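Local coordinates for oligopeptide ABC transporter, periplasmic oligopeptide-binding protein, putative (Thermotoga maritima MSB8, PDB 5IPW), which probably binds oligopeptides in the periplasm and delivers them to an ABC transporter for uptake, at residues Pro7-Tyr10 and Tyr11-Thr14; Ala161-Asp164 and Tyr165-Lys168. All blocks are in the same frame, centred on the assembly; numbering follows the deposited sequence.

Both contacts are local, each made along one unbroken piece of chain: contact 1 is the two turns of helix 7-14 near the N-terminus, contact 2 the tip of the hairpin of strands 157-163 and 166-171. They lie on the same side of the chain's centre, at about 30 and 29 Å from it, both at the surface. Their own centres are about 25 Å apart and their nearest atoms about 14 Å, so neither touches the other. Both use a threonine hydroxyl to double the donors on one oxygen, a backbone carbonyl in contact 1 and a carboxylate in contact 2.

Contact 1 of 2, residues Pro7-Tyr10 and Tyr11-Thr14; sequences PEEY and YKAT
Y10 meets T14 one turn further along helix 7-14, the two side chains crossing at about a right angle. T14 OG1 stands over the centre of one face of the Y10 ring, 3.4 Å above its plane, while methyl CG2 makes an off-centre CH-pi contact, 4.1 Å from the centroid. CG of Y10 lies opposite its own backbone N (chi1 175°), which lays the ring beneath the threonine. T14 OG1 also donates to Y10 O at 2.7 Å, arriving from above the carbonyl plane, and T14 N reaches Y10 O at 2.9 Å; two bonds thus grip one carbonyl. Beyond the helix Y10 packs on V49 and I266, and T14 OG1 is also hydrogen-bonded to K16 N. With an alanine in place of Y10, the lost ring would probably leave a gap against V49 and I266 and bare the T14 methyl, though the bonds to the carbonyl would stay. Y11 CB lies 3.3 Å from E8 O, and the Y11 ring makes a cation-pi contact with K17. K12 runs alongside E9, bent at chi3 (60°), and K12 NZ comes to 3.5 Å from E9 OE2, a salt bridge whose hydrogen bond is weak. The main-chain bonding from i to i+4, as in Y11 N to P7 O at 2.9 Å, is that of an alpha-helix, here two turns at the surface, with the T14 hydroxyl turned back on the Y10 carbonyl in the last.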
ATOM      1  N   PRO A   7     -22.215  17.399   6.641  1.00 37.32           N
ATOM      2  CA  PRO A   7     -23.183  17.292   7.739  1.00 39.71           C
ATOM      3  C   PRO A   7     -24.622  17.004   7.266  1.00 43.06           C
ATOM      4  O   PRO A   7     -25.328  16.207   7.881  1.00 44.80           O
ATOM      5  CB  PRO A   7     -23.096  18.655   8.423  1.00 37.54           C
ATOM      6  CG  PRO A   7     -21.737  19.149   8.100  1.00 37.34           C
ATOM      7  CD  PRO A   7     -21.424  18.634   6.726  1.00 37.32           C
ATOM      8  N   GLU A   8     -25.053  17.665   6.200  1.00 46.65           N
ATOM      9  CA  GLU A   8     -26.329  17.343   5.568  1.00 49.98           C
ATOM     10  C   GLU A   8     -26.404  15.873   5.139  1.00 47.44           C
ATOM     11  O   GLU A   8     -27.387  15.192   5.434  1.00 45.10           O
ATOM     12  CB  GLU A   8     -26.577  18.259   4.371  1.00 56.60           C
ATOM     13  CG  GLU A   8     -28.034  18.327   3.937  1.00 64.62           C
ATOM     14  CD  GLU A   8     -28.194  18.853   2.517  1.00 73.46           C
ATOM     15  OE1 GLU A   8     -28.094  20.087   2.313  1.00 77.17           O
ATOM     16  OE2 GLU A   8     -28.421  18.027   1.602  1.00 76.58           O
ATOM     17  N   GLU A   9     -25.378  15.382   4.449  1.00 44.62           N
ATOM     18  CA  GLU A   9     -25.358  13.979   4.029  1.00 43.37           C
ATOM     19  C   GLU A   9     -25.300  13.011   5.207  1.00 41.38           C
ATOM     20  O   GLU A   9     -25.875  11.920   5.149  1.00 39.75           O
ATOM     21  CB  GLU A   9     -24.181  13.705   3.093  1.00 46.10           C
ATOM     22  CG  GLU A   9     -24.284  14.380   1.735  1.00 49.28           C
ATOM     23  CD  GLU A   9     -25.553  14.004   0.981  1.00 52.43           C
ATOM     24  OE1 GLU A   9     -25.849  12.789   0.853  1.00 53.43           O
ATOM     25  OE2 GLU A   9     -26.260  14.936   0.529  1.00 52.83           O
ATOM     26  N   TYR A  10     -24.595  13.399   6.270  1.00 39.17           N
ATOM     27  CA  TYR A  10     -24.555  12.595   7.493  1.00 37.90           C
ATOM     28  C   TYR A  10     -25.954  12.488   8.074  1.00 36.92           C
ATOM     29  O   TYR A  10     -26.383  11.418   8.497  1.00 35.70           O
ATOM     30  CB  TYR A  10     -23.589  13.205   8.532  1.00 37.18           C
ATOM     31  CG  TYR A  10     -23.590  12.486   9.862  1.00 35.22           C
ATOM     32  CD1 TYR A  10     -23.006  11.235   9.995  1.00 34.74           C
ATOM     33  CD2 TYR A  10     -24.193  13.053  10.982  1.00 36.18           C
ATOM     34  CE1 TYR A  10     -23.017  10.564  11.202  1.00 34.55           C
ATOM     35  CE2 TYR A  10     -24.210  12.388  12.199  1.00 36.79           C
ATOM     36  CZ  TYR A  10     -23.618  11.141  12.302  1.00 36.61           C
ATOM     37  OH  TYR A  10     -23.624  10.467  13.513  1.00 38.59           O
ATOM     38  N   TYR A  11     -26.651  13.616   8.094  1.00 38.21           N
ATOM     39  CA  TYR A  11     -28.031  13.668   8.549  1.00 42.42           C
ATOM     40  C   TYR A  11     -28.961  12.802   7.707  1.00 42.11           C
ATOM     41  O   TYR A  11     -29.796  12.084   8.246  1.00 42.92           O
ATOM     42  CB  TYR A  11     -28.536  15.109   8.545  1.00 44.68           C
ATOM     43  CG  TYR A  11     -30.005  15.212   8.835  1.00 48.52           C
ATOM     44  CD1 TYR A  11     -30.518  14.755  10.044  1.00 48.90           C
ATOM     45  CD2 TYR A  11     -30.890  15.754   7.900  1.00 50.50           C
ATOM     46  CE1 TYR A  11     -31.865  14.845  10.329  1.00 50.78           C
ATOM     47  CE2 TYR A  11     -32.246  15.840   8.172  1.00 51.54           C
ATOM     48  CZ  TYR A  11     -32.727  15.385   9.390  1.00 51.67           C
ATOM     49  OH  TYR A  11     -34.067  15.457   9.686  1.00 51.17           O
ATOM     50  N   LYS A  12     -28.818  12.875   6.391  1.00 42.60           N
ATOM     51  CA  LYS A  12     -29.630  12.063   5.505  1.00 45.30           C
ATOM     52  C   LYS A  12     -29.422  10.585   5.783  1.00 44.41           C
ATOM     53  O   LYS A  12     -30.377   9.822   5.774  1.00 45.99           O
ATOM     54  CB  LYS A  12     -29.335  12.376   4.034  1.00 49.38           C
ATOM     55  CG  LYS A  12     -30.014  13.647   3.542  1.00 53.17           C
ATOM     56  CD  LYS A  12     -29.530  14.071   2.163  1.00 58.36           C
ATOM     57  CE  LYS A  12     -29.788  13.012   1.097  1.00 61.61           C
ATOM     58  NZ  LYS A  12     -29.333  13.473  -0.250  1.00 63.26           N
ATOM     59  N   ALA A  13     -28.184  10.181   6.052  1.00 42.73           N
ATOM     60  CA  ALA A  13     -27.891   8.771   6.330  1.00 41.02           C
ATOM     61  C   ALA A  13     -28.344   8.295   7.709  1.00 39.45           C
ATOM     62  O   ALA A  13     -28.800   7.166   7.842  1.00 40.78           O
ATOM     63  CB  ALA A  13     -26.402   8.492   6.163  1.00 40.61           C
ATOM     64  N   THR A  14     -28.215   9.143   8.726  1.00 37.99           N
ATOM     65  CA  THR A  14     -28.269   8.683  10.128  1.00 37.82           C
ATOM     66  C   THR A  14     -29.423   9.228  10.971  1.00 38.02           C
ATOM     67  O   THR A  14     -29.696   8.705  12.058  1.00 36.28           O
ATOM     68  CB  THR A  14     -26.970   9.062  10.868  1.00 35.80           C
ATOM     69  OG1 THR A  14     -26.855  10.492  10.941  1.00 33.17           O
ATOM     70  CG2 THR A  14     -25.756   8.473  10.147  1.00 34.71           C
TER

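Contact 2 of 2, residues Ala161-Asp164 and Tyr165-Lys168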
ATOM      1  N   ALA A 161      -9.620  24.659 -13.140  1.00 56.19           N
ATOM      2  CA  ALA A 161     -10.592  25.010 -12.129  1.00 57.34           C
ATOM      3  C   ALA A 161     -11.833  25.543 -12.824  1.00 57.67           C
ATOM      4  O   ALA A 161     -11.865  26.702 -13.243  1.00 56.29           O
ATOM      5  CB  ALA A 161     -10.017  26.047 -11.175  1.00 57.20           C
ATOM      6  N   LEU A 162     -12.847  24.691 -12.961  1.00 59.32           N
ATOM      7  CA  LEU A 162     -14.135  25.104 -13.537  1.00 58.45           C
ATOM      8  C   LEU A 162     -14.735  26.246 -12.718  1.00 57.00           C
ATOM      9  O   LEU A 162     -15.363  27.138 -13.262  1.00 58.48           O
ATOM     10  CB  LEU A 162     -15.103  23.924 -13.616  1.00 58.42           C
ATOM     11  CG  LEU A 162     -14.671  22.786 -14.546  1.00 60.71           C
ATOM     12  CD1 LEU A 162     -15.520  21.546 -14.312  1.00 59.75           C
ATOM     13  CD2 LEU A 162     -14.732  23.208 -16.006  1.00 63.52           C
ATOM     14  N   ASP A 163     -14.537  26.202 -11.408  1.00 58.43           N
ATOM     15  CA  ASP A 163     -14.702  27.373 -10.546  1.00 57.12           C
ATOM     16  C   ASP A 163     -13.829  27.154  -9.315  1.00 54.32           C
ATOM     17  O   ASP A 163     -13.093  26.170  -9.245  1.00 52.30           O
ATOM     18  CB  ASP A 163     -16.171  27.595 -10.171  1.00 57.61           C
ATOM     19  CG  ASP A 163     -16.791  26.390  -9.505  1.00 60.88           C
ATOM     20  OD1 ASP A 163     -16.249  25.919  -8.486  1.00 62.42           O
ATOM     21  OD2 ASP A 163     -17.828  25.908 -10.004  1.00 66.31           O
ATOM     22  N   ASP A 164     -13.916  28.057  -8.346  1.00 53.96           N
ATOM     23  CA  ASP A 164     -13.076  27.980  -7.153  1.00 54.51           C
ATOM     24  C   ASP A 164     -13.129  26.634  -6.444  1.00 52.82           C
ATOM     25  O   ASP A 164     -12.162  26.244  -5.793  1.00 54.83           O
ATOM     26  CB  ASP A 164     -13.462  29.074  -6.155  1.00 54.79           C
ATOM     27  CG  ASP A 164     -12.978  30.441  -6.571  1.00 54.71           C
ATOM     28  OD1 ASP A 164     -12.149  30.544  -7.503  1.00 53.60           O
ATOM     29  OD2 ASP A 164     -13.431  31.420  -5.949  1.00 58.23           O
ATOM     30  N   TYR A 165     -14.250  25.936  -6.560  1.00 50.70           N
ATOM     31  CA  TYR A 165     -14.474  24.722  -5.799  1.00 50.17           C
ATOM     32  C   TYR A 165     -14.791  23.515  -6.673  1.00 48.03           C
ATOM     33  O   TYR A 165     -15.351  22.531  -6.202  1.00 45.44           O
ATOM     34  CB  TYR A 165     -15.562  25.000  -4.760  1.00 52.65           C
ATOM     35  CG  TYR A 165     -15.181  26.187  -3.906  1.00 57.49           C
ATOM     36  CD1 TYR A 165     -14.084  26.115  -3.045  1.00 61.11           C
ATOM     37  CD2 TYR A 165     -15.865  27.398  -4.003  1.00 61.22           C
ATOM     38  CE1 TYR A 165     -13.698  27.204  -2.280  1.00 63.47           C
ATOM     39  CE2 TYR A 165     -15.489  28.496  -3.241  1.00 63.59           C
ATOM     40  CZ  TYR A 165     -14.405  28.391  -2.377  1.00 66.60           C
ATOM     41  OH  TYR A 165     -14.014  29.464  -1.608  1.00 69.60           O
ATOM     42  N   THR A 166     -14.403  23.583  -7.941  1.00 49.59           N
ATOM     43  CA  THR A 166     -14.541  22.449  -8.847  1.00 50.26           C
ATOM     44  C   THR A 166     -13.286  22.342  -9.689  1.00 52.39           C
ATOM     45  O   THR A 166     -12.872  23.319 -10.319  1.00 53.41           O
ATOM     46  CB  THR A 166     -15.752  22.590  -9.794  1.00 48.12           C
ATOM     47  OG1 THR A 166     -16.809  23.296  -9.139  1.00 44.00           O
ATOM     48  CG2 THR A 166     -16.248  21.225 -10.211  1.00 47.83           C
ATOM     49  N   VAL A 167     -12.686  21.156  -9.684  1.00 53.61           N
ATOM     50  CA  VAL A 167     -11.482  20.879 -10.454  1.00 53.07           C
ATOM     51  C   VAL A 167     -11.784  19.720 -11.393  1.00 55.22           C
ATOM     52  O   VAL A 167     -12.451  18.752 -11.012  1.00 53.61           O
ATOM     53  CB  VAL A 167     -10.260  20.562  -9.548  1.00 54.32           C
ATOM     54  CG1 VAL A 167     -10.544  19.416  -8.588  1.00 54.08           C
ATOM     55  CG2 VAL A 167      -9.013  20.269 -10.384  1.00 53.10           C
ATOM     56  N   LYS A 168     -11.290  19.840 -12.622  1.00 57.81           N
ATOM     57  CA  LYS A 168     -11.550  18.872 -13.672  1.00 59.23           C
ATOM     58  C   LYS A 168     -10.233  18.306 -14.167  1.00 57.52           C
ATOM     59  O   LYS A 168      -9.344  19.053 -14.560  1.00 58.13           O
ATOM     60  CB  LYS A 168     -12.309  19.547 -14.825  1.00 64.13           C
ATOM     61  CG  LYS A 168     -12.454  18.709 -16.092  1.00 67.35           C
ATOM     62  CD  LYS A 168     -13.286  19.427 -17.148  1.00 70.91           C
ATOM     63  CE  LYS A 168     -13.308  18.661 -18.466  1.00 72.72           C
ATOM     64  NZ  LYS A 168     -14.440  19.075 -19.339  1.00 71.44           N
TER
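A type I beta turn from D163 to T166 closes the antiparallel hairpin of strands 157-163 and 166-171, at one edge of a five-stranded sheet; L162 and D163 both face T166, a classic beta bulge. T166 N donates to D163 O at 3.2 Å, nearly straight at 173° but well above the carbonyl plane. The D163 side chain folds back over the turn: with chi1 at 56° its CG sits between backbone N and carbonyl carbon, and OD1 takes two donors. Y165 N meets D163 OD1 at 2.8 Å nearly along its C-O axis, an Asx turn set within the type I turn; T166 OG1 reaches D163 OD1, also at 2.8 Å, from above the carboxylate plane. Next in the turn, D164 lays CB over one face of the Y165 ring, offset toward its rim, in a CH-pi contact 3.7 Å from the centroid; its OD1 bonds to H130 NE2 of helix 129-140. Within the bulge, L162 CD1 rests 3.8 Å from K168 CB, at the foot of an extended lysine. The aspartate at the first position of the turn thus binds a backbone N-H and a hydroxyl through one oxygen, which is likely to hold its carboxylate against rotation and favour its charged form.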